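Local coordinates for adhesion G-protein coupled receptor G6 (Danio rerio, PDB 6V55), which is an adhesion G-protein coupled receptor, also called Gpr126, linked to myelination, whose calcium-binding extracellular region probably takes part in cell adhesion, at residues L9-G14 against I108-Q112. Residues are numbered along the deposited sequence; the frame is centred on the assembly and turned at random.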
# COMPACT_ATOMS: atom_id res chain seq x y z
N LEU A 9 -10.73 4.20 7.10
CA LEU A 9 -11.83 4.66 6.27
C LEU A 9 -13.07 3.83 6.58
O LEU A 9 -13.02 2.59 6.51
CB LEU A 9 -11.47 4.58 4.79
CG LEU A 9 -10.09 5.18 4.45
CD1 LEU A 9 -9.70 4.99 2.98
CD2 LEU A 9 -10.06 6.66 4.82
N THR A 10 -14.16 4.50 6.97
CA THR A 10 -15.37 3.82 7.45
C THR A 10 -16.61 4.13 6.63
O THR A 10 -17.70 3.68 7.01
CB THR A 10 -15.67 4.19 8.91
OG1 THR A 10 -15.99 5.58 9.00
CG2 THR A 10 -14.49 3.88 9.83
N ASP A 11 -16.51 4.88 5.53
CA ASP A 11 -17.70 5.18 4.74
C ASP A 11 -18.11 3.97 3.91
O ASP A 11 -17.36 2.99 3.78
CB ASP A 11 -17.46 6.39 3.84
CG ASP A 11 -17.48 7.71 4.61
OD1 ASP A 11 -17.81 7.69 5.82
OD2 ASP A 11 -17.18 8.76 3.98
N SER A 12 -19.34 4.04 3.35
CA SER A 12 -19.90 2.90 2.62
C SER A 12 -19.20 2.68 1.29
O SER A 12 -19.08 1.54 0.83
CB SER A 12 -21.40 3.11 2.39
OG SER A 12 -21.67 3.58 1.08
N GLN A 13 -18.74 3.76 0.66
CA GLN A 13 -17.85 3.67 -0.49
C GLN A 13 -16.99 4.92 -0.53
O GLN A 13 -17.29 5.93 0.13
CB GLN A 13 -18.63 3.51 -1.80
CG GLN A 13 -19.91 4.31 -1.83
CD GLN A 13 -20.72 4.04 -3.08
OE1 GLN A 13 -21.23 2.93 -3.27
NE2 GLN A 13 -20.84 5.05 -3.94
N GLY A 14 -15.90 4.85 -1.28
CA GLY A 14 -15.05 6.00 -1.41
C GLY A 14 -13.86 5.73 -2.29
O GLY A 14 -13.84 4.78 -3.08
N ILE A 108 -7.34 3.77 -5.85
CA ILE A 108 -8.10 2.62 -5.39
C ILE A 108 -9.49 3.08 -4.96
O ILE A 108 -9.63 4.07 -4.24
CB ILE A 108 -7.37 1.93 -4.22
CG1 ILE A 108 -6.00 1.40 -4.68
CG2 ILE A 108 -8.20 0.82 -3.60
CD1 ILE A 108 -5.21 0.80 -3.53
N SER A 109 -10.52 2.37 -5.43
CA SER A 109 -11.88 2.58 -4.97
C SER A 109 -12.26 1.46 -4.02
O SER A 109 -12.03 0.28 -4.32
CB SER A 109 -12.85 2.58 -6.15
OG SER A 109 -12.97 1.27 -6.68
N TYR A 110 -12.85 1.81 -2.88
CA TYR A 110 -13.34 0.82 -1.93
C TYR A 110 -14.85 0.89 -1.81
O TYR A 110 -15.47 1.93 -2.06
CB TYR A 110 -12.70 0.99 -0.55
CG TYR A 110 -12.98 2.28 0.19
CD1 TYR A 110 -12.21 3.42 -0.06
CD2 TYR A 110 -13.96 2.34 1.18
CE1 TYR A 110 -12.43 4.59 0.62
CE2 TYR A 110 -14.18 3.53 1.89
CZ TYR A 110 -13.41 4.65 1.59
OH TYR A 110 -13.61 5.85 2.26
N LYS A 111 -15.44 -0.23 -1.41
CA LYS A 111 -16.87 -0.45 -1.48
C LYS A 111 -17.25 -1.45 -0.39
O LYS A 111 -16.59 -2.49 -0.26
CB LYS A 111 -17.25 -0.99 -2.86
CG LYS A 111 -18.66 -0.74 -3.33
CD LYS A 111 -19.09 -1.86 -4.28
CE LYS A 111 -19.64 -1.33 -5.61
NZ LYS A 111 -19.93 -2.47 -6.53
N GLN A 112 -18.26 -1.11 0.42
CA GLN A 112 -18.83 -2.04 1.40
C GLN A 112 -19.87 -2.93 0.71
O GLN A 112 -20.87 -2.43 0.18
CB GLN A 112 -19.46 -1.29 2.56
CG GLN A 112 -18.48 -0.53 3.43
CD GLN A 112 -19.09 -0.10 4.76
OE1 GLN A 112 -20.23 -0.46 5.07
NE2 GLN A 112 -18.33 0.67 5.55
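Q13 and G14, at the start of strand 13-17, pair antiparallel with K111 and Y110 of strand 105-114. G14 and Y110 form the hydrogen-bonded pair: G14 N to Y110 O and Y110 N to G14 O, each 3.1 Å. Q13 and K111 are the non-hydrogen-bonded pair, and beyond them Q112 N gives a short bond to S12 O (2.8 Å), with S12 C=O pointing almost straight at the donor, so the pairing runs on into the turn before the strand.

One face of the Y110 ring packs against the Q13-G14 backbone. With CG between the backbone N and the carbonyl carbon (chi1 63°), the ring lies against its own pairing partner, and G14 CA sits over that face as a CH-pi contact, 3.9 Å from the centroid and 25° off the ring normal. D11 O comes up to the ring edge, in plane, 3.7 Å from Y110 CE2. The L9 side chain crosses the tyrosine at about a right angle, its CD1 3.6 Å from Y110 CE1. Q112 runs extended alongside S12, its CB and CG against S12 O, and brings NE2 to 3.1 Å from D11 O. Q13 and K111 extend from the sheet face away from the tyrosine.

Within the CUB domain, a beta-sandwich, strand 13-17 is an edge strand of a four-stranded antiparallel sheet, and S109 and K111 bond onward to T46 and Q44 of strand 41-51. L9, at the end of strand 8-9, bonds instead to T34 and Q36 of strand 30-36 in the other sheet, so the turn crosses from one sheet to the other, and buried Y110 touches F16 of strand 13-17.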